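Local coordinates for PRESAN domain-containing protein (Plasmodium falciparum, PDB 7D2W) that is of unknown function but, as a PHISTa-like, PRESAN-domain four-helix bundle, probably binds other proteins, at residues N89-G92 and I93-K96; C120-D123 and C124-V128; S158-D161 and E162-L166; L170-K173 and Y174-F178. All coordinates share one frame; numbering follows the deposited sequence. Where two conformers were deposited one is given.

Contact 1: N89-G92 and I93-K96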
ATOM      1  N   ASN A  89     -13.925   6.367   2.772  0.60 33.61           N
ATOM      2  CA  ASN A  89     -13.005   7.468   2.506  0.60 37.48           C
ATOM      3  C   ASN A  89     -13.201   8.028   1.102  0.60 37.27           C
ATOM      4  O   ASN A  89     -13.109   9.243   0.899  0.60 38.39           O
ATOM      5  CB  ASN A  89     -11.566   7.006   2.727  0.60 38.45           C
ATOM      6  CG  ASN A  89     -11.345   6.478   4.128  0.60 40.45           C
ATOM      7  OD1 ASN A  89     -12.049   6.864   5.055  0.60 40.34           O
ATOM      8  ND2 ASN A  89     -10.381   5.573   4.285  0.60 40.28           N
ATOM      9  N   LEU A  90     -13.485   7.165   0.122  1.00 36.57           N
ATOM     10  CA  LEU A  90     -13.713   7.648  -1.236  1.00 32.26           C
ATOM     11  C   LEU A  90     -15.018   8.426  -1.338  1.00 38.39           C
ATOM     12  O   LEU A  90     -15.089   9.446  -2.038  1.00 37.32           O
ATOM     13  CB  LEU A  90     -13.698   6.472  -2.212  1.00 29.34           C
ATOM     14  CG  LEU A  90     -12.292   5.961  -2.569  1.00 30.74           C
ATOM     15  CD1 LEU A  90     -12.363   4.915  -3.703  1.00 33.09           C
ATOM     16  CD2 LEU A  90     -11.348   7.101  -2.945  1.00 37.31           C
ATOM     17  N   ARG A  91     -16.059   7.969  -0.637  1.00 36.27           N
ATOM     18  CA  ARG A  91     -17.316   8.705  -0.625  1.00 35.26           C
ATOM     19  C   ARG A  91     -17.118  10.122  -0.108  1.00 36.81           C
ATOM     20  O   ARG A  91     -17.765  11.058  -0.590  1.00 40.20           O
ATOM     21  CB  ARG A  91     -18.344   7.962   0.230  1.00 39.89           C
ATOM     22  CG  ARG A  91     -19.721   8.574   0.185  1.00 54.48           C
ATOM     23  CD  ARG A  91     -20.380   8.352  -1.171  1.00 66.31           C
ATOM     24  NE  ARG A  91     -20.264   9.537  -2.017  1.00 76.45           N
ATOM     25  CZ  ARG A  91     -21.163   9.896  -2.926  1.00 79.54           C
ATOM     26  NH1 ARG A  91     -22.250   9.159  -3.111  1.00 81.57           N
ATOM     27  NH2 ARG A  91     -20.974  10.992  -3.650  1.00 80.24           N
ATOM     28  N   GLY A  92     -16.202  10.303   0.843  1.00 46.00           N
ATOM     29  CA  GLY A  92     -15.952  11.626   1.384  1.00 53.78           C
ATOM     30  C   GLY A  92     -15.421  12.604   0.355  1.00 54.65           C
ATOM     31  O   GLY A  92     -15.751  13.791   0.392  1.00 58.06           O
ATOM     32  N   ILE A  93     -14.586  12.127  -0.572  1.00 50.61           N
ATOM     33  CA  ILE A  93     -13.948  13.016  -1.540  1.00 51.41           C
ATOM     34  C   ILE A  93     -14.604  12.958  -2.909  1.00 45.92           C
ATOM     35  O   ILE A  93     -14.240  13.741  -3.791  1.00 53.04           O
ATOM     36  CB  ILE A  93     -12.441  12.722  -1.656  1.00 53.18           C
ATOM     37  CG1 ILE A  93     -12.214  11.357  -2.298  1.00 52.87           C
ATOM     38  CG2 ILE A  93     -11.787  12.788  -0.281  1.00 54.84           C
ATOM     39  CD1 ILE A  93     -10.757  10.937  -2.335  1.00 56.55           C
ATOM     40  N   ALA A  94     -15.564  12.062  -3.112  1.00 48.08           N
ATOM     41  CA  ALA A  94     -16.336  12.057  -4.341  1.00 52.34           C
ATOM     42  C   ALA A  94     -17.142  13.352  -4.460  1.00 63.69           C
ATOM     43  O   ALA A  94     -17.606  13.903  -3.457  1.00 64.61           O
ATOM     44  CB  ALA A  94     -17.278  10.855  -4.375  1.00 51.13           C
ATOM     45  N   PRO A  95     -17.326  13.862  -5.674  1.00 62.78           N
ATOM     46  CA  PRO A  95     -18.104  15.090  -5.851  1.00 67.88           C
ATOM     47  C   PRO A  95     -19.604  14.830  -5.804  1.00 66.58           C
ATOM     48  O   PRO A  95     -20.080  13.700  -5.936  1.00 61.76           O
ATOM     49  CB  PRO A  95     -17.674  15.598  -7.238  1.00 69.45           C
ATOM     50  CG  PRO A  95     -16.668  14.583  -7.773  1.00 70.68           C
ATOM     51  CD  PRO A  95     -16.792  13.349  -6.945  1.00 64.62           C
ATOM     52  N   LYS A  96     -20.351  15.914  -5.604  1.00 75.47           N
ATOM     53  CA  LYS A  96     -21.813  15.848  -5.574  1.00 80.02           C
ATOM     54  C   LYS A  96     -22.435  16.530  -6.793  1.00 77.81           C
ATOM     55  O   LYS A  96     -21.730  17.109  -7.625  1.00 75.41           O
ATOM     56  CB  LYS A  96     -22.355  16.484  -4.294  1.00 83.22           C
TER
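Leu-90 O accepts two backbone donors as the chain leaves helix 65-93 for the loop that follows, an instructive case of a bifurcated acceptor where a bundle helix gives way to a loop. Ala-94 N bonds to Leu-90 O over 2.9 Å with a markedly bent N-H angle of 134°, the i to i+4 bond of an alpha helix. Ile-93 N reaches the same Leu-90 O from one residue earlier, at 3.1 Å, in a weak bond. After this, the backbone of Ala-94 turns extended (psi 146°), and the spiral is not continued.

Around this acceptor the packing is modest. The first torsion of Ile-93 (68°) wedges CG1 in beside both main-chain neighbours of CA, which holds CG1 3.5 Å from Leu-90 O. The branch then carries Ile-93 CD1 to 3.9 Å from Leu-90 CD2, the two side chains crossing at a slant. Leu-90 itself is buried against helices 117-144 and 149-181. On another side, the chain of Arg-91 bends forward, past Ala-94 towards Pro-95, while its guanidinium meets Trp-117 in a cation-pi contact. Arg-91 NH2 lies 3.8 Å from Ala-94 CB, and Pro-95 O sits at the guanidinium edge, 3.7 Å from Arg-91 NH2.

Contact 2: C120-D123 and C124-V128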
ATOM      1  N   CYS A 120     -17.338   4.130  -9.665  1.00 34.64           N
ATOM      2  CA  CYS A 120     -16.265   3.857  -8.711  1.00 35.22           C
ATOM      3  C   CYS A 120     -16.605   2.648  -7.851  1.00 27.12           C
ATOM      4  O   CYS A 120     -15.773   1.753  -7.646  1.00 28.62           O
ATOM      5  CB  CYS A 120     -16.035   5.097  -7.829  1.00 34.78           C
ATOM      6  SG  CYS A 120     -15.134   4.816  -6.300  1.00 38.66           S
ATOM      7  N   SER A 121     -17.843   2.597  -7.366  1.00 31.58           N
ATOM      8  CA  SER A 121     -18.267   1.513  -6.490  1.00 30.65           C
ATOM      9  C   SER A 121     -18.262   0.177  -7.217  1.00 32.69           C
ATOM     10  O   SER A 121     -17.826  -0.832  -6.658  1.00 32.94           O
ATOM     11  CB  SER A 121     -19.659   1.828  -5.922  1.00 34.11           C
ATOM     12  OG  SER A 121     -20.093   0.779  -5.080  1.00 42.50           O
ATOM     13  N   TYR A 122     -18.757   0.140  -8.462  0.56 30.07           N
ATOM     14  CA  TYR A 122     -18.715  -1.107  -9.229  0.56 32.70           C
ATOM     15  C   TYR A 122     -17.280  -1.581  -9.409  0.56 29.66           C
ATOM     16  O   TYR A 122     -16.956  -2.747  -9.151  0.56 28.74           O
ATOM     17  CB  TYR A 122     -19.393  -0.929 -10.599  0.56 33.05           C
ATOM     18  CG  TYR A 122     -19.095  -2.062 -11.580  0.56 33.26           C
ATOM     19  CD1 TYR A 122     -17.937  -2.059 -12.348  0.56 36.31           C
ATOM     20  CD2 TYR A 122     -19.971  -3.136 -11.738  0.56 38.07           C
ATOM     21  CE1 TYR A 122     -17.642  -3.094 -13.221  0.56 33.52           C
ATOM     22  CE2 TYR A 122     -19.690  -4.173 -12.633  0.56 35.21           C
ATOM     23  CZ  TYR A 122     -18.519  -4.137 -13.373  0.56 38.18           C
ATOM     24  OH  TYR A 122     -18.202  -5.138 -14.267  0.56 42.00           O
ATOM     25  N   ASP A 123     -16.406  -0.687  -9.878  1.00 29.15           N
ATOM     26  CA  ASP A 123     -15.010  -1.053 -10.092  1.00 27.00           C
ATOM     27  C   ASP A 123     -14.356  -1.567  -8.815  1.00 33.05           C
ATOM     28  O   ASP A 123     -13.685  -2.612  -8.819  1.00 25.92           O
ATOM     29  CB  ASP A 123     -14.254   0.159 -10.640  1.00 29.25           C
ATOM     30  CG  ASP A 123     -12.806  -0.144 -10.956  1.00 33.70           C
ATOM     31  OD1 ASP A 123     -12.534  -1.129 -11.680  1.00 29.86           O
ATOM     32  OD2 ASP A 123     -11.937   0.615 -10.480  1.00 32.86           O
ATOM     33  N   CYS A 124     -14.506  -0.827  -7.715  1.00 30.17           N
ATOM     34  CA  CYS A 124     -13.866  -1.244  -6.470  1.00 24.68           C
ATOM     35  C   CYS A 124     -14.388  -2.605  -6.025  1.00 25.61           C
ATOM     36  O   CYS A 124     -13.613  -3.502  -5.684  1.00 27.57           O
ATOM     37  CB  CYS A 124     -14.099  -0.194  -5.381  1.00 24.95           C
ATOM     38  SG  CYS A 124     -13.228   1.410  -5.623  1.00 36.20           S
ATOM     39  N   ASN A 125     -15.703  -2.782  -6.040  1.00 25.01           N
ATOM     40  CA  ASN A 125     -16.267  -4.044  -5.582  1.00 25.59           C
ATOM     41  C   ASN A 125     -15.877  -5.203  -6.495  1.00 26.98           C
ATOM     42  O   ASN A 125     -15.630  -6.317  -6.023  1.00 27.10           O
ATOM     43  CB  ASN A 125     -17.782  -3.900  -5.451  1.00 31.11           C
ATOM     44  CG  ASN A 125     -18.166  -3.118  -4.195  1.00 40.18           C
ATOM     45  OD1 ASN A 125     -17.796  -3.501  -3.089  1.00 35.90           O
ATOM     46  ND2 ASN A 125     -18.859  -2.000  -4.368  1.00 41.41           N
ATOM     47  N   MET A 126     -15.792  -4.966  -7.806  1.00 27.66           N
ATOM     48  CA  MET A 126     -15.343  -6.039  -8.695  1.00 27.82           C
ATOM     49  C   MET A 126     -13.883  -6.421  -8.436  1.00 31.54           C
ATOM     50  O   MET A 126     -13.536  -7.610  -8.449  1.00 29.83           O
ATOM     51  CB  MET A 126     -15.534  -5.627 -10.153  1.00 27.81           C
ATOM     52  CG  MET A 126     -15.321  -6.783 -11.103  1.00 41.98           C
ATOM     53  SD  MET A 126     -16.562  -8.085 -11.010  1.00 48.59           S
ATOM     54  CE  MET A 126     -18.034  -7.129 -10.656  1.00 36.27           C
ATOM     55  N   MET A 127     -13.005  -5.438  -8.224  1.00 29.53           N
ATOM     56  CA  MET A 127     -11.607  -5.766  -7.943  1.00 28.72           C
ATOM     57  C   MET A 127     -11.479  -6.537  -6.627  1.00 29.47           C
ATOM     58  O   MET A 127     -10.791  -7.564  -6.567  1.00 28.46           O
ATOM     59  CB  MET A 127     -10.746  -4.495  -7.914  1.00 23.80           C
ATOM     60  CG  MET A 127     -10.567  -3.802  -9.297  1.00 27.03           C
ATOM     61  SD  MET A 127      -9.868  -4.894 -10.551  1.00 29.75           S
ATOM     62  CE  MET A 127      -8.184  -5.083  -9.919  1.00 27.81           C
ATOM     63  N   VAL A 128     -12.151  -6.081  -5.565  1.00 26.56           N
ATOM     64  CA  VAL A 128     -11.954  -6.756  -4.275  1.00 31.63           C
ATOM     65  C   VAL A 128     -12.641  -8.118  -4.267  1.00 30.50           C
ATOM     66  O   VAL A 128     -12.100  -9.095  -3.730  1.00 30.25           O
ATOM     67  CB  VAL A 128     -12.390  -5.879  -3.077  1.00 31.58           C
ATOM     68  CG1 VAL A 128     -11.582  -4.578  -3.023  1.00 23.30           C
ATOM     69  CG2 VAL A 128     -13.887  -5.608  -3.060  1.00 35.75           C
TER
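Ser-121 O is met by two nitrogens of Asn-125. The main-chain bond, Asn-125 N to Ser-121 O, is 2.9 Å long and fairly straight at 164°. The amide ND2 adds a weak, strongly bent bond of 2.8 Å to the same Ser-121 O. With CG anti to its own carbonyl carbon (chi1 -76°), the Asn-125 side chain turns back toward the preceding turn, where ND2 also comes within 3.1 Å of Ser-121 OG.

The other carbonyls of residues 120-123 each receive an i to i+4 donor: Cys-124 N on Cys-120 O, Met-126 N on Tyr-122 O at 2.8 Å, and Met-127 N on Asp-123 O. This is regular alpha helix, part of helix 117-144 of the four-helix bundle, antiparallel to both 65-93 and 149-181, and its faces differ in character. Toward those two helices stand Cys-120 and Cys-124, with Cys-120 SG and Cys-124 SG 4.0 Å apart, in packing contact and not disulfide-bonded. Asp-123 sends its carboxylate to helix 149-181, where OD2 is held by a salt bridge from Lys-173 and a hydrogen bond with Tyr-174 OH. On the exposed side, Tyr-122 and Met-126 run alongside each other; in one of the two modelled tyrosine positions, Met-126 CE lies 3.9 Å from Tyr-122 CE2, obliquely to the ring.

Contact 3: S158-D161 and E162-L166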
ATOM      1  N   SER A 158       0.726 -12.534   3.394  1.00 24.44           N
ATOM      2  CA  SER A 158       0.929 -11.934   2.075  1.00 26.53           C
ATOM      3  C   SER A 158      -0.392 -11.618   1.379  1.00 26.67           C
ATOM      4  O   SER A 158      -0.465 -10.636   0.635  1.00 26.00           O
ATOM      5  CB  SER A 158       1.802 -12.840   1.196  1.00 30.93           C
ATOM      6  OG  SER A 158       3.158 -12.651   1.568  1.00 35.89           O
ATOM      7  N   CYS A 159      -1.442 -12.417   1.610  1.00 23.26           N
ATOM      8  CA  CYS A 159      -2.756 -12.081   1.064  1.00 24.44           C
ATOM      9  C   CYS A 159      -3.293 -10.779   1.651  1.00 26.79           C
ATOM     10  O   CYS A 159      -3.896  -9.969   0.942  1.00 26.03           O
ATOM     11  CB  CYS A 159      -3.742 -13.215   1.332  1.00 24.42           C
ATOM     12  SG  CYS A 159      -3.504 -14.596   0.212  1.00 27.77           S
ATOM     13  N   ILE A 160      -3.108 -10.573   2.952  1.00 21.93           N
ATOM     14  CA  ILE A 160      -3.548  -9.321   3.556  1.00 20.68           C
ATOM     15  C   ILE A 160      -2.746  -8.154   2.991  1.00 28.89           C
ATOM     16  O   ILE A 160      -3.312  -7.107   2.644  1.00 27.24           O
ATOM     17  CB  ILE A 160      -3.461  -9.431   5.090  1.00 20.86           C
ATOM     18  CG1 ILE A 160      -4.510 -10.442   5.571  1.00 21.22           C
ATOM     19  CG2 ILE A 160      -3.706  -8.055   5.777  1.00 25.07           C
ATOM     20  CD1 ILE A 160      -4.320 -10.853   7.029  1.00 23.90           C
ATOM     21  N   ASP A 161      -1.424  -8.329   2.841  1.00 23.61           N
ATOM     22  CA  ASP A 161      -0.603  -7.290   2.210  1.00 25.46           C
ATOM     23  C   ASP A 161      -1.088  -6.986   0.798  1.00 26.28           C
ATOM     24  O   ASP A 161      -1.095  -5.828   0.368  1.00 24.54           O
ATOM     25  CB  ASP A 161       0.864  -7.718   2.124  1.00 33.51           C
ATOM     26  CG  ASP A 161       1.525  -7.906   3.472  1.00 28.65           C
ATOM     27  OD1 ASP A 161       1.076  -7.312   4.469  1.00 29.91           O
ATOM     28  OD2 ASP A 161       2.541  -8.638   3.514  1.00 32.01           O
ATOM     29  N   GLU A 162      -1.449  -8.026   0.047  1.00 24.36           N
ATOM     30  CA  GLU A 162      -1.934  -7.834  -1.318  1.00 25.28           C
ATOM     31  C   GLU A 162      -3.246  -7.054  -1.340  1.00 27.42           C
ATOM     32  O   GLU A 162      -3.470  -6.218  -2.234  1.00 24.48           O
ATOM     33  CB  GLU A 162      -2.098  -9.192  -2.004  1.00 22.74           C
ATOM     34  CG  GLU A 162      -2.488  -9.101  -3.474  1.00 32.63           C
ATOM     35  CD  GLU A 162      -2.580 -10.462  -4.138  1.00 35.84           C
ATOM     36  OE1 GLU A 162      -2.621 -11.486  -3.411  1.00 31.57           O
ATOM     37  OE2 GLU A 162      -2.601 -10.501  -5.389  1.00 33.18           O
ATOM     38  N   PHE A 163      -4.136  -7.319  -0.378  1.00 24.79           N
ATOM     39  CA  PHE A 163      -5.361  -6.527  -0.261  1.00 22.80           C
ATOM     40  C   PHE A 163      -5.059  -5.084   0.125  1.00 26.14           C
ATOM     41  O   PHE A 163      -5.729  -4.154  -0.345  1.00 25.55           O
ATOM     42  CB  PHE A 163      -6.313  -7.166   0.764  1.00 24.47           C
ATOM     43  CG  PHE A 163      -7.540  -7.747   0.135  1.00 23.78           C
ATOM     44  CD1 PHE A 163      -8.584  -6.915  -0.252  1.00 27.44           C
ATOM     45  CD2 PHE A 163      -7.636  -9.113  -0.119  1.00 27.24           C
ATOM     46  CE1 PHE A 163      -9.714  -7.441  -0.872  1.00 28.53           C
ATOM     47  CE2 PHE A 163      -8.769  -9.654  -0.739  1.00 26.43           C
ATOM     48  CZ  PHE A 163      -9.799  -8.818  -1.122  1.00 28.28           C
ATOM     49  N   ASP A 164      -4.069  -4.872   0.998  1.00 24.94           N
ATOM     50  CA  ASP A 164      -3.695  -3.506   1.333  1.00 24.80           C
ATOM     51  C   ASP A 164      -3.178  -2.767   0.102  1.00 21.09           C
ATOM     52  O   ASP A 164      -3.470  -1.577  -0.083  1.00 26.36           O
ATOM     53  CB  ASP A 164      -2.639  -3.493   2.436  1.00 28.92           C
ATOM     54  CG  ASP A 164      -3.193  -3.903   3.788  1.00 35.27           C
ATOM     55  OD1 ASP A 164      -4.446  -3.950   3.961  1.00 30.44           O
ATOM     56  OD2 ASP A 164      -2.360  -4.174   4.684  1.00 28.92           O
ATOM     57  N   LYS A 165      -2.415  -3.454  -0.748  1.00 21.96           N
ATOM     58  CA  LYS A 165      -1.924  -2.810  -1.965  1.00 27.09           C
ATOM     59  C   LYS A 165      -3.066  -2.519  -2.926  1.00 29.92           C
ATOM     60  O   LYS A 165      -3.095  -1.457  -3.556  1.00 33.49           O
ATOM     61  CB  LYS A 165      -0.856  -3.658  -2.654  1.00 24.81           C
ATOM     62  CG  LYS A 165      -0.542  -3.164  -4.096  1.00 34.11           C
ATOM     63  CD  LYS A 165       0.929  -3.093  -4.424  1.00 44.10           C
ATOM     64  CE  LYS A 165       1.162  -2.515  -5.839  1.00 41.93           C
ATOM     65  NZ  LYS A 165       0.842  -1.042  -6.001  1.00 32.87           N
ATOM     66  N   LEU A 166      -4.026  -3.442  -3.049  1.00 26.20           N
ATOM     67  CA  LEU A 166      -5.172  -3.166  -3.911  1.00 25.04           C
ATOM     68  C   LEU A 166      -5.962  -1.970  -3.392  1.00 24.39           C
ATOM     69  O   LEU A 166      -6.341  -1.088  -4.168  1.00 25.08           O
ATOM     70  CB  LEU A 166      -6.071  -4.407  -4.034  1.00 25.27           C
ATOM     71  CG  LEU A 166      -7.406  -4.169  -4.751  1.00 30.09           C
ATOM     72  CD1 LEU A 166      -7.184  -3.714  -6.169  1.00 25.17           C
ATOM     73  CD2 LEU A 166      -8.274  -5.426  -4.728  1.00 31.21           C
TER
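Glu-162 N bonds to Ser-158 O over 2.9 Å at 151°, and the Glu-162 CB touches two carbonyl oxygens of the previous turn, 3.4 Å from Ser-158 O and 3.5 Å from Cys-159 O. With CG anti to the backbone N (chi1 -175°) and an extended chain beyond, the carboxylate is carried out to helix 117-144, where OE1 takes a hydrogen bond from Gln-135.

Asp-161 works in the other direction: Asp-161 O receives Lys-165 N at 2.9 Å, while its buried carboxylate faces the second subunit. There OD2 meets Arg-157 of the second subunit in a salt bridge and Ser-154 of the second subunit in a hydrogen bond. Asp-164 OD2 stands 4.7 Å from Asp-161 OD1; the like charges would disfavour each other, but Arg-49 pairs with Asp-164 OD2 and probably offsets this.

Ile-160 supplies the third element. Ile-160 O binds Asp-164 N at 2.9 Å, and its side chain packs on Arg-49, Leu-52 and Tyr-53 of helix 49-58. Phe-163, with Cys-159 O at its ring edge, points to helices 65-93 and 117-144. Apolar Ile-160 and Phe-163 thus face the other helices of the chain, while Asp-161 reaches the second subunit, as befits helix 149-181, one helix of the four-helix bundle that also contributes to the subunit interface.

Contact 4: L170-K173 and Y174-F178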
ATOM      1  N   LEU A 170      -6.581   1.458  -5.541  1.00 23.09           N
ATOM      2  CA  LEU A 170      -7.894   2.033  -5.811  1.00 24.40           C
ATOM      3  C   LEU A 170      -8.006   3.450  -5.253  1.00 28.78           C
ATOM      4  O   LEU A 170      -8.549   4.341  -5.912  1.00 27.49           O
ATOM      5  CB  LEU A 170      -8.983   1.134  -5.215  1.00 27.64           C
ATOM      6  CG  LEU A 170      -9.201  -0.202  -5.939  1.00 26.76           C
ATOM      7  CD1 LEU A 170     -10.105  -1.137  -5.107  1.00 29.07           C
ATOM      8  CD2 LEU A 170      -9.813   0.057  -7.301  1.00 26.28           C
ATOM      9  N   TYR A 171      -7.525   3.677  -4.031  1.00 28.84           N
ATOM     10  CA  TYR A 171      -7.614   5.020  -3.464  0.52 30.99           C
ATOM     11  C   TYR A 171      -6.836   6.027  -4.311  1.00 25.65           C
ATOM     12  O   TYR A 171      -7.351   7.105  -4.620  1.00 34.53           O
ATOM     13  CB  TYR A 171      -7.133   5.038  -2.009  0.52 32.35           C
ATOM     14  CG  TYR A 171      -7.526   6.321  -1.286  0.52 33.32           C
ATOM     15  CD1 TYR A 171      -8.810   6.499  -0.792  0.52 33.55           C
ATOM     16  CD2 TYR A 171      -6.617   7.360  -1.126  0.52 36.03           C
ATOM     17  CE1 TYR A 171      -9.176   7.672  -0.156  0.52 39.26           C
ATOM     18  CE2 TYR A 171      -6.974   8.537  -0.490  0.52 36.48           C
ATOM     19  CZ  TYR A 171      -8.253   8.686  -0.004  0.52 40.28           C
ATOM     20  OH  TYR A 171      -8.614   9.852   0.633  0.52 52.96           O
ATOM     21  N   VAL A 172      -5.610   5.684  -4.703  1.00 29.51           N
ATOM     22  CA  VAL A 172      -4.789   6.561  -5.532  1.00 36.00           C
ATOM     23  C   VAL A 172      -5.503   6.875  -6.844  1.00 37.94           C
ATOM     24  O   VAL A 172      -5.592   8.036  -7.263  1.00 31.46           O
ATOM     25  CB  VAL A 172      -3.415   5.898  -5.763  1.00 36.86           C
ATOM     26  CG1 VAL A 172      -2.709   6.455  -6.988  1.00 47.55           C
ATOM     27  CG2 VAL A 172      -2.551   6.048  -4.506  1.00 42.76           C
ATOM     28  N   LYS A 173      -6.039   5.839  -7.497  1.00 31.47           N
ATOM     29  CA  LYS A 173      -6.728   6.014  -8.775  1.00 33.45           C
ATOM     30  C   LYS A 173      -7.898   6.987  -8.662  1.00 34.82           C
ATOM     31  O   LYS A 173      -8.047   7.886  -9.497  1.00 30.07           O
ATOM     32  CB  LYS A 173      -7.211   4.658  -9.300  1.00 34.80           C
ATOM     33  CG  LYS A 173      -8.087   4.763 -10.570  1.00 36.12           C
ATOM     34  CD  LYS A 173      -8.234   3.417 -11.278  1.00 38.58           C
ATOM     35  CE  LYS A 173      -9.236   2.519 -10.557  1.00 39.98           C
ATOM     36  NZ  LYS A 173      -9.254   1.099 -11.068  1.00 35.57           N
ATOM     37  N   TYR A 174      -8.760   6.812  -7.649  1.00 25.34           N
ATOM     38  CA  TYR A 174      -9.955   7.643  -7.568  1.00 32.47           C
ATOM     39  C   TYR A 174      -9.672   8.986  -6.919  1.00 35.41           C
ATOM     40  O   TYR A 174     -10.379   9.960  -7.202  1.00 34.85           O
ATOM     41  CB  TYR A 174     -11.083   6.903  -6.827  1.00 32.99           C
ATOM     42  CG  TYR A 174     -11.665   5.869  -7.742  1.00 34.96           C
ATOM     43  CD1 TYR A 174     -12.506   6.246  -8.788  1.00 35.69           C
ATOM     44  CD2 TYR A 174     -11.300   4.535  -7.632  1.00 32.64           C
ATOM     45  CE1 TYR A 174     -12.998   5.318  -9.673  1.00 39.71           C
ATOM     46  CE2 TYR A 174     -11.790   3.589  -8.518  1.00 32.32           C
ATOM     47  CZ  TYR A 174     -12.628   3.992  -9.537  1.00 39.23           C
ATOM     48  OH  TYR A 174     -13.107   3.064 -10.415  1.00 39.44           O
ATOM     49  N   GLU A 175      -8.658   9.069  -6.053  1.00 31.53           N
ATOM     50  CA  GLU A 175      -8.305  10.374  -5.507  1.00 35.23           C
ATOM     51  C   GLU A 175      -7.927  11.335  -6.622  1.00 37.28           C
ATOM     52  O   GLU A 175      -8.300  12.519  -6.591  1.00 39.00           O
ATOM     53  CB  GLU A 175      -7.161  10.262  -4.507  1.00 33.34           C
ATOM     54  CG  GLU A 175      -7.044  11.512  -3.655  1.00 41.18           C
ATOM     55  CD  GLU A 175      -5.802  11.524  -2.786  1.00 54.10           C
ATOM     56  OE1 GLU A 175      -5.095  10.504  -2.745  1.00 55.65           O
ATOM     57  OE2 GLU A 175      -5.532  12.558  -2.144  1.00 57.55           O
ATOM     58  N   LYS A 176      -7.210  10.837  -7.627  1.00 30.79           N
ATOM     59  CA  LYS A 176      -6.822  11.687  -8.743  1.00 40.09           C
ATOM     60  C   LYS A 176      -8.040  12.094  -9.557  1.00 45.58           C
ATOM     61  O   LYS A 176      -8.219  13.277  -9.870  1.00 48.37           O
ATOM     62  CB  LYS A 176      -5.802  10.967  -9.624  1.00 37.71           C
ATOM     63  CG  LYS A 176      -4.420  10.868  -9.013  1.00 52.23           C
ATOM     64  CD  LYS A 176      -3.398  10.334 -10.009  1.00 58.12           C
ATOM     65  CE  LYS A 176      -3.092   8.861  -9.769  1.00 65.09           C
ATOM     66  NZ  LYS A 176      -1.622   8.603  -9.729  1.00 67.71           N
ATOM     67  N   ILE A 177      -8.895  11.125  -9.903  1.00 41.28           N
ATOM     68  CA  ILE A 177     -10.062  11.423 -10.731  1.00 38.02           C
ATOM     69  C   ILE A 177     -10.990  12.394 -10.017  1.00 34.39           C
ATOM     70  O   ILE A 177     -11.437  13.388 -10.598  1.00 39.64           O
ATOM     71  CB  ILE A 177     -10.806  10.133 -11.116  1.00 41.63           C
ATOM     72  CG1 ILE A 177      -9.866   9.143 -11.781  1.00 34.49           C
ATOM     73  CG2 ILE A 177     -11.935  10.446 -12.081  1.00 44.44           C
ATOM     74  CD1 ILE A 177     -10.454   7.757 -11.855  1.00 39.21           C
ATOM     75  N   PHE A 178     -11.322  12.106  -8.753  1.00 31.23           N
ATOM     76  CA  PHE A 178     -12.288  12.945  -8.053  1.00 36.57           C
ATOM     77  C   PHE A 178     -11.752  14.360  -7.850  1.00 45.87           C
ATOM     78  O   PHE A 178     -12.485  15.337  -8.027  1.00 47.76           O
ATOM     79  CB  PHE A 178     -12.669  12.312  -6.717  1.00 42.65           C
ATOM     80  CG  PHE A 178     -13.557  11.098  -6.844  1.00 41.08           C
ATOM     81  CD1 PHE A 178     -14.335  10.899  -7.975  1.00 47.55           C
ATOM     82  CD2 PHE A 178     -13.616  10.157  -5.818  1.00 44.46           C
ATOM     83  CE1 PHE A 178     -15.152   9.784  -8.089  1.00 48.56           C
ATOM     84  CE2 PHE A 178     -14.429   9.041  -5.927  1.00 44.51           C
ATOM     85  CZ  PHE A 178     -15.198   8.855  -7.068  1.00 45.29           C
TER
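Tyr-171 O takes the shortest bond here, from Glu-175 N at 2.8 Å and 155°. The turn is completed by Tyr-174 N on Leu-170 O and by Lys-176 N on Val-172 O, the latter stretched to 3.3 Å; Ile-177 N to Lys-173 O is weak. Ile-177 CG1 presses on that same Lys-173 O at 3.2 Å.

Lys-173 runs alongside Tyr-174. Lys-173 CG stands over one face of the ring, and a bend at chi3 (77°) brings Lys-173 CE down to 3.4 Å from Tyr-174 CE2. At the edge of that ring, near its plane, Leu-170 O lies 3.3 Å from Tyr-174 CD2. Both polar ends, Lys-173 NZ and Tyr-174 OH, run on to Asp-123. Tyr-174 and Phe-178 lie on the side of helix 149-181 that faces helix 117-144 in the four-helix bundle, where both pack against Cys-120.

Other residues reach the second subunit. In the conformer described, Tyr-171 CE2 is 3.5 Å from Glu-175 OE1, the ring and carboxylate planes 49° apart; the ring packs on Leu-86, Asn-89, Leu-90 and Ile-93 of helix 65-93 and also takes a cation-pi contact from Lys-165 of the second subunit. Glu-175 OE2 comes close to Asp-169 of the second subunit, a pairing of like charges that may raise the proton affinity of one of them. Lys-176 runs alongside Val-172, Lys-176 NZ 3.6 Å from Val-172 CG1, with a bound mercury ion about 4 Å from the lysine side chain.

Contacts 1, 2 and 4 meet at one end of the bundle, while contact 3 lies nearer the centre of the molecule. Contact 2 reaches contact 1 through Leu-90 CD1, 3.8 Å from Cys-120 SG, and contact 4 through Asp-123 OD2, 2.7 Å from Tyr-174 OH and 2.8 Å from Lys-173 NZ. Contact 4 also closes on the loop of contact 1, where Phe-178 CD1 is 3.6 Å from Pro-95 CD. Contacts 3 and 4 share helix 149-181, centres about 18 Å apart, and both touch the second subunit. Contact 3 joins contact 2 where Val-128 O comes 3.5 Å from Phe-163 CZ. The mercury ion lies beside contact 4, about 14 Å from the side chain of Ile-93.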